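Local structure of putative ABC transporter, periplasmic binding protein, amino acid (Neisseria gonorrhoeae, 2YLN) at residues A[61-66]-A[82-87]; A[88-93]-A[253-258]. The protein probably serves as the solute receptor of an ABC transporter, binding L-cystine between two lobes that close around it. The protein carries 1 engineered substitution. One frame throughout, in Å; residues are numbered along the deposited sequence. Where two conformers were deposited one is given.

Interaction 1. Residues A[61-66]-A[82-87]. With CYS (cysteine), chain C.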
loop_
_atom_site.group_PDB
_atom_site.type_symbol
_atom_site.label_atom_id
_atom_site.label_comp_id
_atom_site.label_asym_id
_atom_site.label_seq_id
_atom_site.Cartn_x
_atom_site.Cartn_y
_atom_site.Cartn_z
ATOM N N VAL A 61 -1.025 -0.084 14.317
ATOM C CA VAL A 61 -0.859 -0.303 12.890
ATOM C C VAL A 61 -0.799 1.017 12.173
ATOM O O VAL A 61 -1.772 1.778 12.223
ATOM C CB VAL A 61 -1.954 -1.199 12.312
ATOM C CG1 VAL A 61 -1.780 -1.393 10.806
ATOM C CG2 VAL A 61 -2.012 -2.511 13.065
ATOM N N GLY A 62 0.268 1.288 11.448
ATOM C CA GLY A 62 0.338 2.443 10.601
ATOM C C GLY A 62 -0.352 2.201 9.254
ATOM O O GLY A 62 -0.192 1.155 8.628
ATOM N N THR A 63 -1.137 3.203 8.853
ATOM C CA THR A 63 -1.850 3.166 7.579
ATOM C C THR A 63 -2.206 4.577 7.200
ATOM O O THR A 63 -2.288 5.448 8.066
ATOM C CB THR A 63 -3.108 2.227 7.722
ATOM O OG1 THR A 63 -3.576 1.835 6.427
ATOM C CG2 THR A 63 -4.235 2.877 8.448
ATOM N N GLU A 64 -2.426 4.850 5.937
ATOM C CA GLU A 64 -2.682 6.233 5.486
ATOM C C GLU A 64 -4.049 6.737 5.793
ATOM O O GLU A 64 -4.213 7.884 6.207
ATOM C CB GLU A 64 -2.433 6.395 3.987
ATOM C CG GLU A 64 -0.967 6.302 3.536
ATOM C CD GLU A 64 -0.853 6.442 2.049
ATOM O OE1 GLU A 64 -1.033 5.404 1.372
ATOM O OE2 GLU A 64 -0.717 7.564 1.539
ATOM N N GLY A 65 -5.087 5.957 5.460
ATOM C CA GLY A 65 -6.450 6.432 5.573
ATOM C C GLY A 65 -6.882 7.359 4.447
ATOM O O GLY A 65 -8.001 7.867 4.512
ATOM N N THR A 66 -6.057 7.528 3.423
ATOM C CA THR A 66 -6.270 8.475 2.329
ATOM C C THR A 66 -5.972 7.839 0.980
ATOM O O THR A 66 -5.614 8.523 0.000
ATOM C CB THR A 66 -5.426 9.699 2.539
ATOM O OG1 THR A 66 -4.053 9.297 2.576
ATOM C CG2 THR A 66 -5.757 10.442 3.832
ATOM N N TYR A 82 -9.291 -2.430 1.898
ATOM C CA TYR A 82 -8.841 -3.828 1.965
ATOM C C TYR A 82 -7.809 -4.051 3.039
ATOM O O TYR A 82 -7.940 -4.988 3.835
ATOM C CB TYR A 82 -8.292 -4.219 0.582
ATOM C CG TYR A 82 -7.827 -5.669 0.539
ATOM C CD1 TYR A 82 -8.767 -6.655 0.331
ATOM C CD2 TYR A 82 -6.512 -6.034 0.638
ATOM C CE1 TYR A 82 -8.358 -7.975 0.227
ATOM C CE2 TYR A 82 -6.105 -7.329 0.542
ATOM C CZ TYR A 82 -7.035 -8.319 0.315
ATOM O OH TYR A 82 -6.702 -9.649 0.169
ATOM N N ASP A 83 -6.762 -3.243 3.092
ATOM C CA ASP A 83 -5.691 -3.498 4.043
ATOM C C ASP A 83 -6.163 -3.381 5.503
ATOM O O ASP A 83 -5.751 -4.121 6.386
ATOM C CB ASP A 83 -4.495 -2.567 3.860
ATOM C CG ASP A 83 -3.755 -2.776 2.571
ATOM O OD1 ASP A 83 -4.366 -2.811 1.477
ATOM O OD2 ASP A 83 -2.499 -2.963 2.618
ATOM N N VAL A 84 -7.021 -2.379 5.722
ATOM C CA VAL A 84 -7.577 -2.156 7.044
ATOM C C VAL A 84 -8.441 -3.364 7.463
ATOM O O VAL A 84 -8.350 -3.829 8.608
ATOM C CB VAL A 84 -8.381 -0.839 7.068
ATOM C CG1 VAL A 84 -9.173 -0.680 8.352
ATOM C CG2 VAL A 84 -7.426 0.328 6.874
ATOM N N GLU A 85 -9.336 -3.796 6.587
ATOM C CA GLU A 85 -10.232 -4.892 6.910
ATOM C C GLU A 85 -9.466 -6.207 7.086
ATOM O O GLU A 85 -9.793 -6.996 7.957
ATOM C CB GLU A 85 -11.374 -4.997 5.906
ATOM C CG GLU A 85 -12.244 -3.768 5.821
ATOM C CD GLU A 85 -12.940 -3.295 7.081
ATOM O OE1 GLU A 85 -12.934 -4.007 8.111
ATOM O OE2 GLU A 85 -13.511 -2.205 7.050
ATOM N N VAL A 86 -8.433 -6.460 6.266
ATOM C CA VAL A 86 -7.617 -7.620 6.462
ATOM C C VAL A 86 -6.970 -7.569 7.861
ATOM O O VAL A 86 -6.946 -8.539 8.588
ATOM C CB VAL A 86 -6.538 -7.760 5.379
ATOM C CG1 VAL A 86 -5.533 -8.825 5.732
ATOM C CG2 VAL A 86 -7.163 -8.129 4.034
ATOM N N THR A 87 -6.435 -6.383 8.225
ATOM C CA THR A 87 -5.762 -6.227 9.488
ATOM C C THR A 87 -6.715 -6.452 10.647
ATOM O O THR A 87 -6.392 -7.094 11.643
ATOM C CB THR A 87 -5.051 -4.879 9.567
ATOM O OG1 THR A 87 -4.083 -4.779 8.544
ATOM C CG2 THR A 87 -4.344 -4.697 10.924
HETATM N N CYS C . -0.807 6.063 -1.281
HETATM C CA CYS C . 0.530 6.689 -1.429
HETATM C C CYS C . 0.703 7.082 -2.906
HETATM O O CYS C . -0.264 6.864 -3.682
HETATM C CB CYS C . 1.606 5.719 -1.022
HETATM S SG CYS C . 1.647 4.250 -2.140
HETATM O OXT CYS C . 1.773 7.585 -3.189
#
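Val61 and Thr87 meet where strand 58-63 lies against helix 82-94, the first two elements of a beta-alpha-beta crossover that returns to the same sheet through the parallel strand 97-102. This is a building unit of the periplasmic binding protein fold, and its side-chain contacts here are few and buried. The apolar one joins methyl groups: the two side chains approach tip to tip, Val61 CG2 standing 3.8 Å from Thr87 CG2. Two residues further along the strand, Thr63 and Val84 cross at about a right angle. Phe100, on the returning strand, packs against Val61, Thr63 and Val84.

The polar bonds run within each element or outward. Thr63 OG1, 4.2 Å from Val84 CG2, is hydrogen-bonded to Thr71 OG1 and Ala121 O. Asp83 directs OD2 to Tyr141 OH and to the backbone N of Gln123.

At the end of the strand the chain delivers Glu64 to the pocket. Its OE1 accepts a 2.7 Å hydrogen bond from N of the bound cysteine, and OE2 adds a weak one.

Thr87 serves both kinds of contact: with chi1 at -61° its methyl lies anti to the backbone N and faces Val61, while OG1 donates to Asp83 O at 2.8 Å, on the opposite face of that carbonyl from Thr87 N.

Interaction 2. Residues A[88-93]-A[253-258]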
loop_
_atom_site.group_PDB
_atom_site.type_symbol
_atom_site.label_atom_id
_atom_site.label_comp_id
_atom_site.label_asym_id
_atom_site.label_seq_id
_atom_site.Cartn_x
_atom_site.Cartn_y
_atom_site.Cartn_z
ATOM N N ARG A 88 -7.949 -5.930 10.545
ATOM C CA ARG A 88 -8.951 -6.183 11.572
ATOM C C ARG A 88 -9.208 -7.684 11.712
ATOM O O ARG A 88 -9.362 -8.187 12.823
ATOM C CB ARG A 88 -10.257 -5.434 11.340
ATOM C CG ARG A 88 -10.145 -3.955 11.548
ATOM C CD ARG A 88 -11.511 -3.314 11.430
ATOM N NE ARG A 88 -11.471 -1.865 11.663
ATOM C CZ ARG A 88 -11.849 -0.926 10.815
ATOM N NH1 ARG A 88 -12.397 -1.151 9.636
ATOM N NH2 ARG A 88 -11.653 0.344 11.181
ATOM N N ALA A 89 -9.298 -8.391 10.595
ATOM C CA ALA A 89 -9.577 -9.836 10.623
ATOM C C ALA A 89 -8.391 -10.559 11.233
ATOM O O ALA A 89 -8.590 -11.520 12.004
ATOM C CB ALA A 89 -9.890 -10.301 9.211
ATOM N N VAL A 90 -7.152 -10.158 10.921
ATOM C CA VAL A 90 -5.965 -10.724 11.544
ATOM C C VAL A 90 -6.043 -10.510 13.047
ATOM O O VAL A 90 -5.740 -11.434 13.849
ATOM C CB VAL A 90 -4.691 -10.158 10.928
ATOM C CG1 VAL A 90 -3.470 -10.465 11.770
ATOM C CG2 VAL A 90 -4.518 -10.644 9.486
ATOM N N ALA A 91 -6.318 -9.284 13.495
ATOM C CA ALA A 91 -6.337 -8.984 14.911
ATOM C C ALA A 91 -7.350 -9.858 15.620
ATOM O O ALA A 91 -7.101 -10.348 16.738
ATOM C CB ALA A 91 -6.662 -7.500 15.098
ATOM N N GLU A 92 -8.530 -10.042 15.026
ATOM C CA GLU A 92 -9.491 -10.924 15.686
ATOM C C GLU A 92 -8.978 -12.341 15.797
ATOM O O GLU A 92 -9.095 -12.959 16.854
ATOM C CB GLU A 92 -10.746 -10.882 14.892
ATOM C CG GLU A 92 -11.888 -11.571 15.528
ATOM C CD GLU A 92 -12.489 -10.578 16.592
ATOM O OE1 GLU A 92 -11.771 -10.280 17.599
ATOM O OE2 GLU A 92 -13.635 -10.061 16.406
ATOM N N LYS A 93 -8.379 -12.877 14.752
ATOM C CA LYS A 93 -7.820 -14.229 14.790
ATOM C C LYS A 93 -6.784 -14.335 15.890
ATOM O O LYS A 93 -6.777 -15.335 16.611
ATOM C CB LYS A 93 -7.203 -14.590 13.455
ATOM C CG LYS A 93 -8.162 -14.925 12.336
ATOM C CD LYS A 93 -8.183 -16.379 11.987
ATOM C CE LYS A 93 -9.375 -16.623 11.107
ATOM N NZ LYS A 93 -10.660 -16.036 11.688
ATOM N N ALA A 253 5.424 -14.886 12.407
ATOM C CA ALA A 253 4.799 -16.209 12.224
ATOM C C ALA A 253 3.347 -16.174 12.629
ATOM O O ALA A 253 2.515 -16.792 11.953
ATOM C CB ALA A 253 5.570 -17.271 13.039
ATOM N N LYS A 254 2.988 -15.473 13.709
ATOM C CA LYS A 254 1.581 -15.357 14.117
ATOM C C LYS A 254 0.765 -14.623 13.053
ATOM O O LYS A 254 -0.341 -15.045 12.673
ATOM C CB LYS A 254 1.478 -14.639 15.473
ATOM C CG LYS A 254 2.067 -15.418 16.618
ATOM C CD LYS A 254 1.219 -16.567 16.995
ATOM C CE LYS A 254 1.800 -17.438 18.099
ATOM N NZ LYS A 254 0.712 -18.247 18.682
ATOM N N PHE A 255 1.287 -13.509 12.510
ATOM C CA PHE A 255 0.610 -12.799 11.463
ATOM C C PHE A 255 0.421 -13.679 10.239
ATOM O O PHE A 255 -0.692 -13.686 9.677
ATOM C CB PHE A 255 1.371 -11.530 11.088
ATOM C CG PHE A 255 1.356 -10.420 12.140
ATOM C CD1 PHE A 255 0.298 -10.111 12.925
ATOM C CD2 PHE A 255 2.460 -9.643 12.281
ATOM C CE1 PHE A 255 0.377 -9.076 13.811
ATOM C CE2 PHE A 255 2.505 -8.616 13.164
ATOM C CZ PHE A 255 1.444 -8.353 13.947
ATOM N N SER A 256 1.459 -14.388 9.800
ATOM C CA SER A 256 1.340 -15.202 8.634
ATOM C C SER A 256 0.367 -16.343 8.822
ATOM O O SER A 256 -0.372 -16.684 7.886
ATOM C CB SER A 256 2.687 -15.733 8.254
ATOM O OG SER A 256 3.533 -14.650 7.825
ATOM N N THR A 257 0.355 -16.934 10.015
ATOM C CA THR A 257 -0.587 -18.026 10.298
ATOM C C THR A 257 -2.012 -17.502 10.188
ATOM O O THR A 257 -2.845 -18.155 9.558
ATOM C CB THR A 257 -0.288 -18.604 11.682
ATOM O OG1 THR A 257 0.993 -19.204 11.720
ATOM C CG2 THR A 257 -1.285 -19.691 12.085
ATOM N N ALA A 258 -2.312 -16.332 10.748
ATOM C CA ALA A 258 -3.621 -15.765 10.653
ATOM C C ALA A 258 -3.994 -15.498 9.188
ATOM O O ALA A 258 -5.123 -15.766 8.765
ATOM C CB ALA A 258 -3.710 -14.490 11.496
#
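Ala258 and Val90 bury the most surface where helix 82-94 meets helix 249-264, and their CA atoms come within 5.6 Å of each other. The small side chain of Ala258 is consistent with so close an approach: its CB points at the opposing helix and lies 4.0 Å from CG1 of Val90. The same methyl is also 4.0 Å from CB of Lys93, one turn further along, and is therefore met by two residues of segment 88-93.

Val90 uses a single branch for both of its partners here. With chi1 at 166°, CG1 lies anti to the backbone N and reaches out to Ala258 and, at 4.0 Å, to CD1 of Phe255. The valine and phenylalanine side chains cross at about a right angle, and CG1 comes to the ring obliquely. Leu262, a turn beyond Ala258, also packs on Val90, while Phe255 is backed by Ile53 and Leu94.

In the periplasmic binding protein fold this is a junction between distant parts of the sequence: the helix of an early beta-alpha-beta crossover packs on a helix that follows strand 238-245, late in the chain. The axes of the two short segments approach to 9.4 Å, with their directions 108° apart, so the helices touch over a short patch.

Lys93 closes the solvent side of that patch with the base of its side chain. Its bond from CA points to Ala258, but in the conformer given the chain beyond CB leads away, the course of its end being doubtful; Glu261 and Leu262 also touch this side chain.

Helix 82-94 is the element common to both contacts, and it illustrates how one helix can use successive turns for different partners. Val84 and Thr87 pack on the sheet in interaction 1; Val90 and Lys93 continue at the same three-residue spacing in interaction 2, where the partner is a helix. The CA atoms of Thr87 and Val90 are 4.9 Å apart, and the centres of the two contacts about 14 Å. Interaction 1 borders the pocket through Glu64, whereas interaction 2 is structural packing at the lobe's far end: CG1 of Val90 is 21.2 Å from N of the bound cysteine that Glu64 holds, against 16.6 Å for CG2 of Thr87.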